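Long-range contacts in CrmK (Actinoalloteichus sp. WH1-2216-6, PDB 5I1V), which is a flavoenzyme oxidase with covalently bound FAD that takes part in recycling shunt products during caerulomycin biosynthesis: residues Y240-S245 against E304-A309; G433-P438 against E458-G463. All blocks are in the same frame, centred on the assembly; numbering follows the deposited sequence.

Overall arrangement
Interaction 1 is a surface contact, its centre about 29 Å from the centre of the chain, whereas interaction 2 is partly buried, its centre about 22 Å from that point. They hold different elements: 240-245 is part of helix 237-253 and meets the loop joining helix 291-303 to strand 311-318, while 433-438 and 458-463 are loops before and after strand 442-444. Their centres stand 30 Å apart. An arginine face against a backbone carbonyl and a glycine CA, one valine methyl and a water bridge carry interaction 1; one good backbone hydrogen bond to a glycine carbonyl, a weak side-chain bond to the same oxygen and a bridging water join the loops of interaction 2.

Interaction 1: Y240-S245 against E304-A309; sequences YVRLVS and EGVAVA
Arg242 and Val306 carry most of this contact between helix 237-253 and the loop after helix 291-303. The Arg242 chain leaves the helix with CG anti to the backbone N (chi1 -179°) and bends at chi2 (63°), so that its guanidinium lies against the backbone of Glu304 and Gly305. One guanidinium face receives Glu304 O, 3.1 Å above the plane and toward its rim, and Gly305 CA, which approaches Arg242 NH1 to 3.6 Å. Although Glu304 O is 3.3 Å from Arg242 NH2, the angle is too poor for a hydrogen bond. Asn246, one turn further along the helix, links the two instead: its OD1 accepts from Arg242 NE while its ND2 donates to Glu304 O. Gly305 adopts a positive phi (80°), and a CB there would clash with Arg242 NH1. Nearer the helix, the Val306 side chain crosses the Arg242 chain obliquely, with Val306 CG2 3.8 Å from Arg242 CG and also 3.8 Å from the backbone N of Leu243. At the guanidinium edge, in plane, a water accepts from Arg242 NH2 at 2.7 Å and donates weakly to Glu304 OE2. With Arg242 NH2 and Glu304 OE2 5.4 Å apart, the opposite charges form no salt bridge and their attraction is probably modest; the arginine face covers Glu304 O and Gly305 CA, while Asn246 takes NE and water takes NH2.

Interaction 2: G433-P438 against E458-G463; sequences GGVPTP and EWNTSG
Gly433 O is the main acceptor between these two loops, taking a hydrogen bond from Thr461 N at 2.9 Å (N-H...O angle 156°), in the carbonyl plane and on a lone pair. Thr461 OG1, set between its own backbone N and carbonyl carbon (chi1 57°), adds a weak second bond to the same oxygen. Water bridges the neighbouring carbonyls, donating to Gly434 O at 2.7 Å and to Trp459 O at 2.9 Å. Gly433 and Gly434 both have positive phi, and their lack of side chains lets the backbones approach, Gly433 CA lying 4.1 Å from Ser462 CA. Within 458-463, Asn460 OD1 accepts from Ser462 N at 3.0 Å, forming an Asx turn, and from Ser462 OG at 2.9 Å; Ser462 OG in turn accepts from Val464 N. Asn460 ND2 donates to the carbonyls of Leu454 and Val464, so both ends of the amide are engaged and its rotation is fixed. The Val435 and Asn460 side chains cross at about a right angle, with Val435 CG1 3.7 Å from Asn460 CG, while Val435 CG2 and Thr437 CG2 both touch Ser462 OG. An alanine at Asn460 would remove both OD1 bonds to Ser462, with the Asx turn, and the ND2 bonds, and would probably loosen the loop that presents Thr461 N. Ile469 of helix 466-471 packs on Val435 and Asn460, whereas Trp459 turns away to Arg422 and Arg426 of helix 414-428, so the paired loops, which flank strand 442-444 in sequence, touch both helices.

Interaction 1: Y240-S245 against E304-A309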
loop_
_atom_site.group_PDB
_atom_site.type_symbol
_atom_site.label_atom_id
_atom_site.label_comp_id
_atom_site.label_asym_id
_atom_site.label_seq_id
_atom_site.Cartn_x
_atom_site.Cartn_y
_atom_site.Cartn_z
ATOM N N TYR A 240 -4.673 -18.923 -28.187
ATOM C CA TYR A 240 -5.227 -17.733 -27.544
ATOM C C TYR A 240 -6.744 -17.683 -27.725
ATOM O O TYR A 240 -7.473 -17.501 -26.736
ATOM C CB TYR A 240 -4.584 -16.452 -28.066
ATOM C CG TYR A 240 -5.200 -15.224 -27.435
ATOM C CD1 TYR A 240 -4.754 -14.769 -26.198
ATOM C CD2 TYR A 240 -6.240 -14.535 -28.056
ATOM C CE1 TYR A 240 -5.303 -13.656 -25.614
ATOM C CE2 TYR A 240 -6.804 -13.408 -27.467
ATOM C CZ TYR A 240 -6.315 -12.976 -26.244
ATOM O OH TYR A 240 -6.856 -11.888 -25.585
ATOM N N VAL A 241 -7.214 -17.830 -28.972
ATOM C CA VAL A 241 -8.646 -17.734 -29.289
ATOM C C VAL A 241 -9.437 -18.797 -28.518
ATOM O O VAL A 241 -10.466 -18.506 -27.888
ATOM C CB VAL A 241 -8.935 -17.787 -30.825
ATOM C CG1 VAL A 241 -10.448 -17.832 -31.112
ATOM C CG2 VAL A 241 -8.304 -16.591 -31.552
ATOM N N ARG A 242 -8.924 -20.009 -28.471
ATOM C CA ARG A 242 -9.644 -21.066 -27.775
ATOM C C ARG A 242 -9.706 -20.851 -26.243
ATOM O O ARG A 242 -10.762 -20.940 -25.614
ATOM C CB ARG A 242 -9.000 -22.402 -28.070
ATOM C CG ARG A 242 -9.733 -23.542 -27.395
ATOM C CD ARG A 242 -11.142 -23.684 -27.906
ATOM N NE ARG A 242 -11.839 -24.742 -27.185
ATOM C CZ ARG A 242 -11.871 -26.024 -27.551
ATOM N NH1 ARG A 242 -11.229 -26.441 -28.643
ATOM N NH2 ARG A 242 -12.541 -26.895 -26.815
ATOM N N LEU A 243 -8.555 -20.554 -25.670
ATOM C CA LEU A 243 -8.451 -20.241 -24.240
ATOM C C LEU A 243 -9.405 -19.140 -23.753
ATOM O O LEU A 243 -10.146 -19.331 -22.808
ATOM C CB LEU A 243 -7.028 -19.829 -23.901
ATOM C CG LEU A 243 -6.860 -19.376 -22.450
ATOM C CD1 LEU A 243 -7.220 -20.517 -21.516
ATOM C CD2 LEU A 243 -5.452 -18.876 -22.215
ATOM N N VAL A 244 -9.371 -17.988 -24.392
ATOM C CA VAL A 244 -10.303 -16.922 -24.042
ATOM C C VAL A 244 -11.756 -17.359 -24.296
ATOM O O VAL A 244 -12.646 -17.026 -23.506
ATOM C CB VAL A 244 -10.014 -15.629 -24.831
ATOM C CG1 VAL A 244 -11.122 -14.608 -24.589
ATOM C CG2 VAL A 244 -8.664 -15.078 -24.450
ATOM N N SER A 245 -12.020 -18.030 -25.419
ATOM C CA SER A 245 -13.375 -18.564 -25.690
ATOM C C SER A 245 -13.817 -19.483 -24.562
ATOM O O SER A 245 -14.944 -19.406 -24.096
ATOM C CB SER A 245 -13.435 -19.332 -27.026
ATOM O OG SER A 245 -13.165 -18.441 -28.077
ATOM N N GLU A 304 -9.300 -27.109 -22.214
ATOM C CA GLU A 304 -9.671 -28.084 -23.213
ATOM C C GLU A 304 -9.504 -27.505 -24.644
ATOM O O GLU A 304 -9.919 -26.384 -24.941
ATOM C CB GLU A 304 -10.999 -28.808 -22.894
ATOM C CG GLU A 304 -12.295 -28.027 -22.853
ATOM C CD GLU A 304 -13.383 -28.691 -21.971
ATOM O OE1 GLU A 304 -13.065 -29.591 -21.155
ATOM O OE2 GLU A 304 -14.577 -28.310 -22.071
ATOM N N GLY A 305 -8.772 -28.248 -25.486
ATOM C CA GLY A 305 -8.438 -27.807 -26.845
ATOM C C GLY A 305 -7.282 -26.821 -26.952
ATOM O O GLY A 305 -7.045 -26.275 -28.019
ATOM N N VAL A 306 -6.560 -26.593 -25.851
ATOM C CA VAL A 306 -5.536 -25.548 -25.769
ATOM C C VAL A 306 -4.198 -26.254 -25.589
ATOM O O VAL A 306 -4.020 -26.989 -24.625
ATOM C CB VAL A 306 -5.804 -24.626 -24.534
ATOM C CG1 VAL A 306 -4.669 -23.629 -24.309
ATOM C CG2 VAL A 306 -7.124 -23.909 -24.711
ATOM N N ALA A 307 -3.261 -26.038 -26.509
ATOM C CA ALA A 307 -1.995 -26.769 -26.481
ATOM C C ALA A 307 -1.069 -26.335 -25.332
ATOM O O ALA A 307 -0.503 -27.189 -24.677
ATOM C CB ALA A 307 -1.269 -26.674 -27.832
ATOM N N VAL A 308 -0.942 -25.025 -25.072
ATOM C CA VAL A 308 -0.042 -24.511 -23.998
ATOM C C VAL A 308 -0.527 -24.997 -22.648
ATOM O O VAL A 308 -1.684 -24.761 -22.306
ATOM C CB VAL A 308 -0.034 -22.967 -23.840
ATOM C CG1 VAL A 308 1.233 -22.525 -23.118
ATOM C CG2 VAL A 308 -0.179 -22.249 -25.153
ATOM N N ALA A 309 0.338 -25.637 -21.869
ATOM C CA ALA A 309 -0.017 -26.031 -20.498
ATOM C C ALA A 309 0.292 -24.821 -19.641
ATOM O O ALA A 309 1.350 -24.222 -19.811
ATOM C CB ALA A 309 0.830 -27.200 -20.037
HETATM O O HOH W 1 -14.093 -26.355 -24.713
#

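Interaction 2: G433-P438 against E458-G463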
loop_
_atom_site.group_PDB
_atom_site.type_symbol
_atom_site.label_atom_id
_atom_site.label_comp_id
_atom_site.label_asym_id
_atom_site.label_seq_id
_atom_site.Cartn_x
_atom_site.Cartn_y
_atom_site.Cartn_z
ATOM N N GLY A 433 -18.748 0.635 -34.744
ATOM C CA GLY A 433 -18.172 1.979 -34.808
ATOM C C GLY A 433 -17.083 2.268 -33.790
ATOM O O GLY A 433 -16.876 3.429 -33.415
ATOM N N GLY A 434 -16.398 1.217 -33.355
ATOM C CA GLY A 434 -15.231 1.341 -32.488
ATOM C C GLY A 434 -15.531 1.455 -30.995
ATOM O O GLY A 434 -14.616 1.628 -30.208
ATOM N N VAL A 435 -16.799 1.348 -30.605
ATOM C CA VAL A 435 -17.194 1.449 -29.188
ATOM C C VAL A 435 -18.183 0.349 -28.803
ATOM O O VAL A 435 -18.863 -0.223 -29.682
ATOM C CB VAL A 435 -17.821 2.814 -28.908
ATOM C CG1 VAL A 435 -16.829 3.907 -29.221
ATOM C CG2 VAL A 435 -19.079 3.017 -29.735
ATOM N N PRO A 436 -18.301 0.057 -27.491
ATOM C CA PRO A 436 -19.284 -0.923 -27.012
ATOM C C PRO A 436 -20.679 -0.334 -26.891
ATOM O O PRO A 436 -21.166 -0.076 -25.776
ATOM C CB PRO A 436 -18.746 -1.293 -25.618
ATOM C CG PRO A 436 -18.130 -0.024 -25.148
ATOM C CD PRO A 436 -17.491 0.596 -26.371
ATOM N N THR A 437 -21.345 -0.149 -28.030
ATOM C CA THR A 437 -22.693 0.388 -28.073
ATOM C C THR A 437 -23.635 -0.606 -27.389
ATOM O O THR A 437 -23.587 -1.795 -27.730
ATOM C CB THR A 437 -23.169 0.491 -29.544
ATOM O OG1 THR A 437 -23.062 -0.814 -30.148
ATOM C CG2 THR A 437 -22.319 1.443 -30.302
ATOM N N PRO A 438 -24.499 -0.148 -26.465
ATOM C CA PRO A 438 -25.342 -1.141 -25.811
ATOM C C PRO A 438 -26.223 -1.898 -26.801
ATOM O O PRO A 438 -26.964 -1.271 -27.551
ATOM C CB PRO A 438 -26.209 -0.310 -24.856
ATOM C CG PRO A 438 -25.366 0.878 -24.537
ATOM C CD PRO A 438 -24.511 1.139 -25.737
ATOM N N GLU A 458 -13.363 10.877 -34.185
ATOM C CA GLU A 458 -12.397 10.032 -34.863
ATOM C C GLU A 458 -12.362 8.580 -34.366
ATOM O O GLU A 458 -12.022 7.700 -35.142
ATOM C CB GLU A 458 -10.999 10.629 -34.744
ATOM C CG GLU A 458 -9.900 9.691 -35.237
ATOM C CD GLU A 458 -8.536 10.342 -35.312
ATOM O OE1 GLU A 458 -8.417 11.560 -35.031
ATOM O OE2 GLU A 458 -7.576 9.618 -35.647
ATOM N N TRP A 459 -12.671 8.337 -33.078
ATOM C CA TRP A 459 -12.639 6.980 -32.486
ATOM C C TRP A 459 -14.025 6.367 -32.272
ATOM O O TRP A 459 -14.194 5.142 -32.254
ATOM C CB TRP A 459 -11.849 7.013 -31.146
ATOM C CG TRP A 459 -10.440 7.382 -31.390
ATOM C CD1 TRP A 459 -9.825 8.603 -31.155
ATOM C CD2 TRP A 459 -9.468 6.569 -32.047
ATOM N NE1 TRP A 459 -8.528 8.562 -31.610
ATOM C CE2 TRP A 459 -8.291 7.334 -32.173
ATOM C CE3 TRP A 459 -9.483 5.267 -32.542
ATOM C CZ2 TRP A 459 -7.130 6.820 -32.741
ATOM C CZ3 TRP A 459 -8.320 4.757 -33.122
ATOM C CH2 TRP A 459 -7.166 5.534 -33.208
ATOM N N ASN A 460 -15.008 7.217 -32.048
ATOM C CA ASN A 460 -16.386 6.784 -31.944
ATOM C C ASN A 460 -17.108 7.169 -33.232
ATOM O O ASN A 460 -17.516 8.322 -33.381
ATOM C CB ASN A 460 -17.085 7.462 -30.744
ATOM C CG ASN A 460 -18.509 6.958 -30.538
ATOM O OD1 ASN A 460 -19.066 6.246 -31.380
ATOM N ND2 ASN A 460 -19.104 7.315 -29.415
ATOM N N THR A 461 -17.268 6.204 -34.140
ATOM C CA THR A 461 -17.997 6.422 -35.368
ATOM C C THR A 461 -19.358 5.777 -35.337
ATOM O O THR A 461 -19.947 5.594 -36.374
ATOM C CB THR A 461 -17.211 5.902 -36.599
ATOM O OG1 THR A 461 -16.913 4.514 -36.447
ATOM C CG2 THR A 461 -15.897 6.645 -36.742
ATOM N N SER A 462 -19.886 5.458 -34.150
ATOM C CA SER A 462 -21.133 4.691 -34.044
ATOM C C SER A 462 -22.407 5.537 -34.081
ATOM O O SER A 462 -23.511 5.009 -34.201
ATOM C CB SER A 462 -21.133 3.906 -32.729
ATOM O OG SER A 462 -21.566 4.736 -31.668
ATOM N N GLY A 463 -22.272 6.836 -33.891
ATOM C CA GLY A 463 -23.428 7.698 -33.645
ATOM C C GLY A 463 -24.065 7.577 -32.264
ATOM O O GLY A 463 -25.029 8.272 -31.966
HETATM O O HOH W 2 -12.523 3.266 -30.724
#